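Local coordinates for pesticidal crystal protein Cry4Aa (Bacillus thuringiensis, PDB 2C9K), which binds to midgut epithelial cells of mosquito larvae and promotes their colloid-osmotic lysis as an insecticidal pore-forming toxin, at residues Ile263-Asn268 and Phe453-Ser458; Lys344-Ala349 and Leu387-Thr392; Ile352-Leu357 and Met376-Thr381; Phe407-Leu412 and Tyr430-Ser435. One frame throughout, in Å; residues are numbered along the deposited sequence.

Contact 1: residues Ile263-Asn268 and Phe453-Ser458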
# COMPACT_ATOMS: atom_id res chain seq x y z
N ILE A 263 2.01 -6.92 -1.83
CA ILE A 263 3.47 -6.90 -1.94
C ILE A 263 3.91 -8.32 -1.67
O ILE A 263 3.22 -9.06 -0.98
CB ILE A 263 4.13 -5.89 -0.97
CG1 ILE A 263 3.80 -6.25 0.48
CG2 ILE A 263 3.69 -4.48 -1.33
CD1 ILE A 263 4.47 -5.32 1.48
N TYR A 264 5.06 -8.72 -2.22
CA TYR A 264 5.53 -10.09 -2.08
C TYR A 264 6.93 -10.25 -1.53
O TYR A 264 7.81 -9.42 -1.75
CB TYR A 264 5.48 -10.80 -3.45
CG TYR A 264 4.21 -10.60 -4.26
CD1 TYR A 264 3.94 -9.39 -4.88
CD2 TYR A 264 3.28 -11.63 -4.40
CE1 TYR A 264 2.79 -9.21 -5.63
CE2 TYR A 264 2.12 -11.46 -5.14
CZ TYR A 264 1.88 -10.24 -5.76
OH TYR A 264 0.72 -10.05 -6.50
N GLN A 265 7.13 -11.36 -0.82
CA GLN A 265 8.43 -11.71 -0.26
C GLN A 265 8.67 -13.08 -0.89
O GLN A 265 7.72 -13.85 -1.07
CB GLN A 265 8.34 -11.80 1.27
CG GLN A 265 8.00 -10.47 1.95
CD GLN A 265 7.92 -10.57 3.48
OE1 GLN A 265 7.43 -11.55 4.03
NE2 GLN A 265 8.39 -9.53 4.17
N VAL A 266 9.90 -13.41 -1.26
CA VAL A 266 10.13 -14.70 -1.91
C VAL A 266 11.06 -15.69 -1.22
O VAL A 266 11.94 -15.32 -0.44
CB VAL A 266 10.57 -14.47 -3.40
CG1 VAL A 266 10.87 -13.00 -3.63
CG2 VAL A 266 11.76 -15.34 -3.75
N LEU A 267 10.85 -16.97 -1.51
CA LEU A 267 11.63 -18.05 -0.94
C LEU A 267 12.23 -18.94 -2.02
O LEU A 267 11.56 -19.25 -3.02
CB LEU A 267 10.74 -18.90 -0.01
CG LEU A 267 11.25 -20.28 0.44
CD1 LEU A 267 12.49 -20.14 1.32
CD2 LEU A 267 10.15 -20.99 1.20
N ASN A 268 13.49 -19.34 -1.80
CA ASN A 268 14.26 -20.21 -2.70
C ASN A 268 14.64 -19.62 -4.04
O ASN A 268 14.83 -20.34 -5.02
CB ASN A 268 13.53 -21.53 -2.93
CG ASN A 268 13.52 -22.41 -1.71
OD1 ASN A 268 14.40 -22.31 -0.84
ND2 ASN A 268 12.54 -23.29 -1.63
N PHE A 453 5.13 -14.93 -0.92
CA PHE A 453 4.07 -14.75 0.05
C PHE A 453 3.49 -13.36 -0.16
O PHE A 453 4.19 -12.36 -0.05
CB PHE A 453 4.63 -14.92 1.47
CG PHE A 453 5.20 -16.29 1.73
CD1 PHE A 453 6.44 -16.66 1.20
CD2 PHE A 453 4.47 -17.25 2.43
CE1 PHE A 453 6.94 -17.95 1.37
CE2 PHE A 453 4.96 -18.54 2.60
CZ PHE A 453 6.19 -18.89 2.07
N ALA A 454 2.21 -13.31 -0.50
CA ALA A 454 1.51 -12.06 -0.76
C ALA A 454 1.06 -11.44 0.56
O ALA A 454 0.61 -12.14 1.46
CB ALA A 454 0.31 -12.31 -1.65
N TRP A 455 1.16 -10.12 0.65
CA TRP A 455 0.77 -9.41 1.86
C TRP A 455 -0.04 -8.17 1.52
O TRP A 455 0.37 -7.37 0.68
CB TRP A 455 2.01 -8.99 2.65
CG TRP A 455 2.87 -10.13 3.10
CD1 TRP A 455 3.95 -10.65 2.45
CD2 TRP A 455 2.68 -10.93 4.28
NE1 TRP A 455 4.45 -11.72 3.15
CE2 TRP A 455 3.69 -11.92 4.27
CE3 TRP A 455 1.76 -10.91 5.33
CZ2 TRP A 455 3.80 -12.87 5.29
CZ3 TRP A 455 1.88 -11.85 6.34
CH2 TRP A 455 2.89 -12.82 6.31
N THR A 456 -1.18 -8.01 2.16
CA THR A 456 -2.02 -6.84 1.94
C THR A 456 -1.96 -5.97 3.20
O THR A 456 -1.67 -6.48 4.28
CB THR A 456 -3.47 -7.23 1.63
OG1 THR A 456 -3.94 -8.17 2.60
CG2 THR A 456 -3.55 -7.85 0.25
N HIS A 457 -2.24 -4.68 3.05
CA HIS A 457 -2.19 -3.79 4.21
C HIS A 457 -3.32 -4.05 5.20
O HIS A 457 -4.49 -4.12 4.81
CB HIS A 457 -2.23 -2.33 3.76
CG HIS A 457 -1.73 -1.38 4.80
ND1 HIS A 457 -0.40 -1.02 4.89
CD2 HIS A 457 -2.35 -0.76 5.82
CE1 HIS A 457 -0.23 -0.22 5.92
NE2 HIS A 457 -1.40 -0.05 6.51
N SER A 458 -2.99 -4.16 6.49
CA SER A 458 -3.99 -4.44 7.51
C SER A 458 -4.95 -3.28 7.78
O SER A 458 -5.70 -3.30 8.76
CB SER A 458 -3.33 -4.86 8.82
OG SER A 458 -2.65 -3.78 9.42
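Ile263 and Gln265 pair with Trp455 and Phe453 as neighbouring antiparallel strands. Both lie in the three-stranded sheet of the beta-prism domain, domain II of a three-domain Cry toxin. Four backbone bonds join them. Ile263 N gives to Trp455 O at 3.0 Å, and Trp455 N returns a bond to Ile263 O at 2.8 Å. Gln265 N reaches Phe453 O at 3.2 Å, and Phe453 N reaches Gln265 O at 2.8 Å. Tyr264 and Ala454 form the non-hydrogen-bonded pair between them. There the Tyr264 CA-H also points at Phe453 O.

On the face of Ile263, Gln265, Phe453 and Trp455, the Gln265 chain runs extended beyond CG and crosses the indole. The amide plane stands 73° from the ring plane. Gln265 OE1 lies 3.1 Å from Trp455 NE1 and also accepts from the backbone N of Gly408. Gln265 O sits in plane at the edge of the Phe453 ring.

On the other face, Tyr264 CE2 meets Ala454 CB at 4.0 Å. Tyr264 OH is bonded to Arg288 N. Tyr264 O accepts from Asn226 and Thr230 of helix 222-240, which belongs to the helical domain.

The four bonds satisfy the facing N-H and C=O groups of Ile263, Gln265, Phe453 and Trp455. The Ala454 backbone bonds to strand 432-440 instead. Tyr264 O ties its strand to helix 222-240, Tyr264 OH to Arg288, and Gln265 OE1 to the loop at Gly408.

Contact 2: residues Lys344-Ala349 and Leu387-Thr392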
# COMPACT_ATOMS: atom_id res chain seq x y z
N LYS A 344 -3.23 -31.27 4.16
CA LYS A 344 -3.05 -30.69 5.49
C LYS A 344 -3.51 -29.25 5.33
O LYS A 344 -2.76 -28.41 4.82
CB LYS A 344 -1.57 -30.71 5.91
CG LYS A 344 -1.03 -32.05 6.35
CD LYS A 344 -1.68 -32.51 7.64
CE LYS A 344 -0.87 -33.60 8.31
NZ LYS A 344 0.41 -33.09 8.90
N SER A 345 -4.73 -28.97 5.76
CA SER A 345 -5.30 -27.64 5.62
C SER A 345 -5.32 -26.79 6.90
O SER A 345 -5.39 -27.31 8.00
CB SER A 345 -6.71 -27.79 5.05
OG SER A 345 -7.33 -26.53 4.89
N LEU A 346 -5.25 -25.47 6.72
CA LEU A 346 -5.31 -24.50 7.82
C LEU A 346 -6.36 -23.45 7.44
O LEU A 346 -6.14 -22.63 6.55
CB LEU A 346 -3.96 -23.79 8.02
CG LEU A 346 -4.06 -22.52 8.87
CD1 LEU A 346 -4.49 -22.87 10.28
CD2 LEU A 346 -2.72 -21.80 8.91
N GLY A 347 -7.50 -23.49 8.12
CA GLY A 347 -8.57 -22.55 7.83
C GLY A 347 -8.45 -21.25 8.60
O GLY A 347 -7.63 -21.12 9.50
N LEU A 348 -9.29 -20.28 8.24
CA LEU A 348 -9.29 -18.97 8.88
C LEU A 348 -10.67 -18.34 8.80
O LEU A 348 -11.24 -18.22 7.72
CB LEU A 348 -8.27 -18.05 8.20
CG LEU A 348 -6.79 -18.43 8.30
CD1 LEU A 348 -5.96 -17.56 7.36
CD2 LEU A 348 -6.31 -18.27 9.73
N ALA A 349 -11.22 -17.93 9.94
CA ALA A 349 -12.54 -17.30 9.97
C ALA A 349 -12.38 -15.81 9.75
O ALA A 349 -11.28 -15.31 9.56
CB ALA A 349 -13.22 -17.56 11.29
N LEU A 387 -2.61 -16.40 18.40
CA LEU A 387 -2.92 -17.81 18.21
C LEU A 387 -1.87 -18.42 17.30
O LEU A 387 -1.70 -17.98 16.17
CB LEU A 387 -4.29 -17.98 17.54
CG LEU A 387 -5.54 -17.37 18.16
CD1 LEU A 387 -6.76 -17.77 17.33
CD2 LEU A 387 -5.68 -17.84 19.60
N GLU A 388 -1.16 -19.43 17.78
CA GLU A 388 -0.14 -20.09 16.98
C GLU A 388 -0.68 -21.39 16.42
O GLU A 388 -1.19 -22.21 17.16
CB GLU A 388 1.11 -20.36 17.81
CG GLU A 388 1.81 -19.08 18.25
CD GLU A 388 3.09 -19.33 19.03
OE1 GLU A 388 3.97 -20.05 18.52
OE2 GLU A 388 3.20 -18.80 20.16
N LYS A 389 -0.59 -21.56 15.11
CA LYS A 389 -1.06 -22.77 14.47
C LYS A 389 0.10 -23.38 13.72
O LYS A 389 1.06 -22.69 13.38
CB LYS A 389 -2.21 -22.45 13.51
CG LYS A 389 -3.53 -23.02 13.96
CD LYS A 389 -3.90 -22.57 15.36
CE LYS A 389 -5.23 -23.15 15.81
NZ LYS A 389 -6.35 -22.72 14.92
N GLU A 390 0.02 -24.67 13.45
CA GLU A 390 1.10 -25.36 12.76
C GLU A 390 0.53 -26.16 11.61
O GLU A 390 -0.64 -26.54 11.61
CB GLU A 390 1.83 -26.27 13.75
CG GLU A 390 3.29 -26.54 13.42
CD GLU A 390 4.04 -27.24 14.57
OE1 GLU A 390 3.66 -28.37 14.94
OE2 GLU A 390 5.01 -26.65 15.11
N LEU A 391 1.37 -26.39 10.61
CA LEU A 391 1.00 -27.16 9.42
C LEU A 391 2.28 -27.93 9.07
O LEU A 391 3.29 -27.32 8.69
CB LEU A 391 0.60 -26.22 8.29
CG LEU A 391 -0.24 -26.83 7.16
CD1 LEU A 391 -1.58 -27.31 7.72
CD2 LEU A 391 -0.48 -25.78 6.08
N THR A 392 2.25 -29.25 9.22
CA THR A 392 3.43 -30.05 8.96
C THR A 392 3.27 -31.24 8.02
O THR A 392 2.27 -31.96 8.07
CB THR A 392 4.03 -30.58 10.27
OG1 THR A 392 4.48 -29.48 11.06
CG2 THR A 392 5.19 -31.52 9.99
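Lys344 reaches over Leu391 and Thr392 from the edge of another sheet. Strands 342-347 and 386-392 are the outermost strands of two four-stranded sheets in the beta-prism domain. They run antiparallel, with their axes 7.4 Å apart at closest approach. No backbone hydrogen bond joins the two segments, and side chains fill the gap.

The Lys344 side chain starts at CB, 3.9 Å from Leu391 CD1. CG stands anti to the carbonyl carbon (chi1 -76°) and comes within 3.7 Å of Thr392 O. The chain bends at chi2. CD is also near that oxygen, and CE approaches Thr392 O to 3.6 Å. A second bend, at chi4, brings NZ to the same carbonyl. The modelled NZ to Thr392 O distance of 2.3 Å is too short to trust. The ammonium group also forms a salt bridge with Glu303, on the neighbouring strand of its own sheet.

Leu391 turns CD1 to Lys344 CB and to the Lys344 carbonyl. This CD1 lies 3.3 Å from Lys344 O. The same methyl is 4.3 Å from Leu346 CB. Further along, Leu346 CD1 meets Lys389 CG at 3.8 Å. Leu346 and Leu391 both also touch Phe378 of strand 373-381.

The chemistry is that of a seam between sheets. Leucines make the buried middle, and aliphatic lysine stems extend it outward. The Lys344 charge is probably balanced by Glu303 beside it.

Contact 3: residues Ile352-Leu357 and Met376-Thr381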
# COMPACT_ATOMS: atom_id res chain seq x y z
N ILE A 352 -9.64 -13.10 11.45
CA ILE A 352 -8.57 -13.99 11.89
C ILE A 352 -7.52 -13.97 10.77
O ILE A 352 -7.73 -14.53 9.69
CB ILE A 352 -9.07 -15.44 12.14
CG1 ILE A 352 -9.71 -15.56 13.53
CG2 ILE A 352 -7.90 -16.41 12.02
CD1 ILE A 352 -11.07 -14.95 13.64
N TYR A 353 -6.39 -13.31 11.03
CA TYR A 353 -5.36 -13.17 10.02
C TYR A 353 -3.97 -13.68 10.39
O TYR A 353 -3.63 -13.82 11.57
CB TYR A 353 -5.24 -11.70 9.63
CG TYR A 353 -6.57 -10.98 9.55
CD1 TYR A 353 -6.99 -10.14 10.58
CD2 TYR A 353 -7.41 -11.16 8.46
CE1 TYR A 353 -8.22 -9.50 10.52
CE2 TYR A 353 -8.65 -10.52 8.39
CZ TYR A 353 -9.05 -9.70 9.42
OH TYR A 353 -10.28 -9.09 9.38
N ILE A 354 -3.19 -13.95 9.36
CA ILE A 354 -1.82 -14.41 9.53
C ILE A 354 -0.96 -13.14 9.37
O ILE A 354 -0.99 -12.51 8.32
CB ILE A 354 -1.46 -15.47 8.45
CG1 ILE A 354 -2.37 -16.69 8.60
CG2 ILE A 354 -0.02 -15.91 8.59
CD1 ILE A 354 -2.26 -17.69 7.47
N PHE A 355 -0.23 -12.77 10.42
CA PHE A 355 0.58 -11.55 10.36
C PHE A 355 2.08 -11.83 10.41
O PHE A 355 2.89 -10.91 10.26
CB PHE A 355 0.20 -10.61 11.49
CG PHE A 355 0.61 -11.10 12.85
CD1 PHE A 355 1.95 -11.02 13.26
CD2 PHE A 355 -0.32 -11.60 13.74
CE1 PHE A 355 2.34 -11.45 14.53
CE2 PHE A 355 0.06 -12.03 15.01
CZ PHE A 355 1.40 -11.95 15.41
N LEU A 356 2.44 -13.08 10.63
CA LEU A 356 3.83 -13.49 10.68
C LEU A 356 3.89 -15.01 10.60
O LEU A 356 3.06 -15.69 11.20
CB LEU A 356 4.48 -13.04 11.99
CG LEU A 356 5.96 -13.37 12.19
CD1 LEU A 356 6.81 -12.54 11.23
CD2 LEU A 356 6.36 -13.07 13.61
N LEU A 357 4.83 -15.54 9.84
CA LEU A 357 4.95 -16.98 9.79
C LEU A 357 6.38 -17.43 9.71
O LEU A 357 7.28 -16.65 9.36
CB LEU A 357 4.14 -17.60 8.65
CG LEU A 357 4.47 -17.31 7.20
CD1 LEU A 357 3.90 -18.43 6.33
CD2 LEU A 357 3.89 -15.96 6.81
N MET A 376 5.43 -25.31 8.67
CA MET A 376 5.10 -23.89 8.80
C MET A 376 4.47 -23.51 10.13
O MET A 376 3.59 -24.20 10.64
CB MET A 376 4.18 -23.45 7.66
CG MET A 376 4.84 -23.41 6.30
SD MET A 376 3.69 -22.90 5.03
CE MET A 376 2.89 -24.46 4.67
N ASP A 377 4.93 -22.40 10.68
CA ASP A 377 4.42 -21.88 11.94
C ASP A 377 3.77 -20.55 11.66
O ASP A 377 4.46 -19.56 11.40
CB ASP A 377 5.56 -21.67 12.93
CG ASP A 377 6.13 -22.95 13.45
OD1 ASP A 377 7.21 -22.90 14.09
OD2 ASP A 377 5.50 -24.02 13.24
N PHE A 378 2.44 -20.52 11.74
CA PHE A 378 1.71 -19.29 11.51
C PHE A 378 1.48 -18.53 12.81
O PHE A 378 1.25 -19.12 13.87
CB PHE A 378 0.36 -19.58 10.85
CG PHE A 378 0.47 -20.33 9.56
CD1 PHE A 378 0.56 -21.72 9.55
CD2 PHE A 378 0.52 -19.66 8.35
CE1 PHE A 378 0.70 -22.43 8.36
CE2 PHE A 378 0.66 -20.35 7.15
CZ PHE A 378 0.75 -21.74 7.15
N PHE A 379 1.58 -17.21 12.73
CA PHE A 379 1.33 -16.35 13.87
C PHE A 379 0.09 -15.57 13.50
O PHE A 379 0.15 -14.52 12.85
CB PHE A 379 2.53 -15.45 14.15
CG PHE A 379 3.66 -16.17 14.81
CD1 PHE A 379 3.46 -16.83 16.02
CD2 PHE A 379 4.93 -16.19 14.24
CE1 PHE A 379 4.51 -17.51 16.65
CE2 PHE A 379 5.98 -16.86 14.86
CZ PHE A 379 5.77 -17.53 16.07
N ILE A 380 -1.04 -16.14 13.90
CA ILE A 380 -2.38 -15.64 13.65
C ILE A 380 -2.86 -14.62 14.69
O ILE A 380 -2.35 -14.58 15.81
CB ILE A 380 -3.36 -16.84 13.62
CG1 ILE A 380 -3.00 -17.73 12.42
CG2 ILE A 380 -4.80 -16.37 13.59
CD1 ILE A 380 -3.72 -19.05 12.38
N THR A 381 -3.82 -13.79 14.30
CA THR A 381 -4.38 -12.81 15.21
C THR A 381 -5.89 -12.81 15.07
O THR A 381 -6.42 -12.91 13.96
CB THR A 381 -3.83 -11.38 14.92
OG1 THR A 381 -4.33 -10.47 15.91
CG2 THR A 381 -4.26 -10.89 13.53
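Phe355 and Leu356 both face Phe379 across the strands, which makes a classic beta bulge. It interrupts the antiparallel hairpin of strands 353-362 and 373-381, the two inner strands of a four-stranded sheet of the beta-prism domain. Phe379 O takes a bond from Phe355 N at 3.0 Å and a weak one from Leu356 N at 3.5 Å. Phe379 N gives to Leu356 O. Before the bulge the pairing is regular: Tyr353 and Thr381 exchange two backbone bonds, both in the carbonyl planes of their acceptors.

Phe355 CG lies between the backbone N and the carbonyl carbon (chi1 71°), 3.5 Å from Phe379 O. One face of the ring lies against that oxygen, which sits 3.1 Å above the plane, offset toward the rim. Phe379 CB packs on the same face, 4.2 Å from the centroid, a CH-pi contact. Thr381 CB comes in at the ring edge. Leu356 and the Phe379 side chain lie side by side and point the same way, with the two CD2 atoms 3.5 Å apart.

Ile354, Leu357, Phe378 and Ile380 share the opposite face of the sheet. This face turns toward the inside of the prism. Ile354 and Phe378 meet Leu299 of a second sheet, while Leu357 meets Phe453 and Trp455 of the third. Leu357 CD1 is 3.9 Å from Phe378 CE2. Ile354 brings CG2 to the Phe378 ring edge, in plane, and sets CD1 3.5 Å from Phe378 CD2.

Contact 4: residues Phe407-Leu412 and Tyr430-Ser435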
# COMPACT_ATOMS: atom_id res chain seq x y z
N PHE A 407 8.65 -14.65 7.29
CA PHE A 407 7.98 -13.73 6.38
C PHE A 407 6.92 -12.92 7.12
O PHE A 407 6.32 -13.37 8.10
CB PHE A 407 7.36 -14.48 5.20
CG PHE A 407 8.36 -15.23 4.36
CD1 PHE A 407 8.49 -16.61 4.46
CD2 PHE A 407 9.20 -14.54 3.48
CE1 PHE A 407 9.44 -17.29 3.72
CE2 PHE A 407 10.15 -15.22 2.73
CZ PHE A 407 10.27 -16.60 2.85
N GLY A 408 6.68 -11.70 6.64
CA GLY A 408 5.72 -10.80 7.24
C GLY A 408 6.33 -9.42 7.19
O GLY A 408 7.48 -9.27 6.78
N LEU A 409 5.58 -8.40 7.58
CA LEU A 409 6.11 -7.04 7.54
C LEU A 409 6.30 -6.45 8.93
O LEU A 409 5.85 -7.00 9.93
CB LEU A 409 5.22 -6.15 6.68
CG LEU A 409 5.36 -6.35 5.15
CD1 LEU A 409 6.78 -6.05 4.73
CD2 LEU A 409 4.99 -7.77 4.76
N PRO A 410 6.99 -5.30 9.02
CA PRO A 410 7.24 -4.65 10.31
C PRO A 410 5.98 -4.22 11.06
O PRO A 410 4.87 -4.26 10.53
CB PRO A 410 8.11 -3.46 9.92
CG PRO A 410 8.85 -3.97 8.73
CD PRO A 410 7.75 -4.64 7.95
N ILE A 411 6.17 -3.80 12.31
CA ILE A 411 5.07 -3.33 13.15
C ILE A 411 4.42 -2.10 12.50
O ILE A 411 5.00 -1.46 11.62
CB ILE A 411 5.57 -2.93 14.55
CG1 ILE A 411 6.75 -1.96 14.43
CG2 ILE A 411 5.93 -4.17 15.35
CD1 ILE A 411 7.28 -1.46 15.77
N LEU A 412 3.21 -1.78 12.95
CA LEU A 412 2.46 -0.66 12.41
C LEU A 412 2.42 0.52 13.38
O LEU A 412 2.10 1.65 12.99
CB LEU A 412 1.05 -1.12 12.08
CG LEU A 412 0.07 -0.05 11.62
CD1 LEU A 412 0.53 0.52 10.30
CD2 LEU A 412 -1.30 -0.66 11.51
N TYR A 430 0.36 -5.07 13.92
CA TYR A 430 0.87 -5.62 12.66
C TYR A 430 0.36 -4.76 11.51
O TYR A 430 -0.78 -4.30 11.52
CB TYR A 430 0.40 -7.07 12.50
CG TYR A 430 -1.10 -7.22 12.42
CD1 TYR A 430 -1.74 -7.36 11.19
CD2 TYR A 430 -1.88 -7.15 13.57
CE1 TYR A 430 -3.13 -7.42 11.11
CE2 TYR A 430 -3.27 -7.21 13.50
CZ TYR A 430 -3.88 -7.34 12.27
OH TYR A 430 -5.25 -7.38 12.20
N SER A 431 1.21 -4.55 10.50
CA SER A 431 0.85 -3.71 9.36
C SER A 431 0.36 -4.47 8.13
O SER A 431 -0.28 -3.88 7.25
CB SER A 431 2.04 -2.86 8.96
OG SER A 431 3.10 -3.69 8.52
N HIS A 432 0.67 -5.76 8.06
CA HIS A 432 0.24 -6.55 6.91
C HIS A 432 -0.25 -7.92 7.33
O HIS A 432 0.10 -8.41 8.40
CB HIS A 432 1.39 -6.72 5.91
CG HIS A 432 1.76 -5.46 5.17
ND1 HIS A 432 2.38 -4.40 5.78
CD2 HIS A 432 1.62 -5.12 3.87
CE1 HIS A 432 2.62 -3.45 4.89
NE2 HIS A 432 2.16 -3.87 3.72
N ILE A 433 -1.08 -8.52 6.49
CA ILE A 433 -1.63 -9.86 6.73
C ILE A 433 -1.41 -10.71 5.47
O ILE A 433 -1.41 -10.19 4.35
CB ILE A 433 -3.16 -9.81 6.99
CG1 ILE A 433 -3.90 -9.41 5.71
CG2 ILE A 433 -3.47 -8.87 8.16
CD1 ILE A 433 -5.40 -9.52 5.81
N LEU A 434 -1.23 -12.01 5.66
CA LEU A 434 -1.00 -12.90 4.51
C LEU A 434 -2.22 -12.88 3.61
O LEU A 434 -3.35 -12.88 4.10
CB LEU A 434 -0.72 -14.33 4.98
CG LEU A 434 -0.28 -15.21 3.80
CD1 LEU A 434 1.09 -14.76 3.33
CD2 LEU A 434 -0.26 -16.67 4.20
N SER A 435 -2.03 -12.89 2.30
CA SER A 435 -3.18 -12.86 1.42
C SER A 435 -3.18 -13.94 0.36
O SER A 435 -4.22 -14.23 -0.22
CB SER A 435 -3.29 -11.49 0.75
OG SER A 435 -2.21 -11.26 -0.13
O HOH W 1 2.82 -8.62 9.01
O HOH W 2 3.17 -6.54 10.38
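Pro410 and Ser431 join the loop after strand 402-407 to the start of strand 432-440 in the beta-prism domain. The two segments make no direct backbone-to-backbone hydrogen bond. A hydroxyl, two waters and side-chain packing connect them.

The direct polar link is the Ser431 hydroxyl. OG sits between the backbone N and the carbonyl carbon (chi1 63°) and gives its proton to Pro410 O at 2.7 Å. The same OG accepts from His432 ND1 at 2.9 Å, lying in the plane of the imidazole. His432 NE2 is bonded to Arg261 NH2. With ND1 donating and NE2 facing an arginine, the ring is probably neutral.

Two waters bridge the backbones. The oxygen of one accepts from Leu409 N and lies 2.8 Å from His432 O, to which this water can donate. The oxygen of the other accepts from Ser431 N and lies 2.8 Å from Leu409 O, to which it can donate. They link backbone groups that make no direct bond to each other.

The rest is packing. Leu412 packs on Ser431: its CB is 3.7 Å from Ser431 CB, and its CD2 lies near Tyr430 O. Outside the segments, Thr7 of helix 5-16 touches Pro410, Ser431 and His432, so the helical domain covers this corner.

Leu409 covers one face of the His432 ring in a CH-pi contact. Its CG stands 3.6 Å above the ring plane, offset toward the rim, and 3.8 Å from the centroid.

All four contacts lie in the beta-prism domain. Contacts 1, 3 and 4 are buried, while contact 2 is only partly buried and lies farthest from the chain centre. Contacts 1 and 3 pair neighbouring strands within a sheet and are joined by backbone bonds, with heavy side-chain packing added in contact 3. Contact 2 joins two different sheets by side chains. Contact 4 joins a loop to a strand, with waters bridging. Contacts 2 and 3 share a sheet through strands 386-392 and 373-381. Contacts 1 and 4 share another through strands 450-457 and 432-440. Trp455 CH2 meets Leu357 CD2 at 3.3 Å, where contacts 1 and 3 touch inside the prism. Contacts 1 and 4 also border the helical domain.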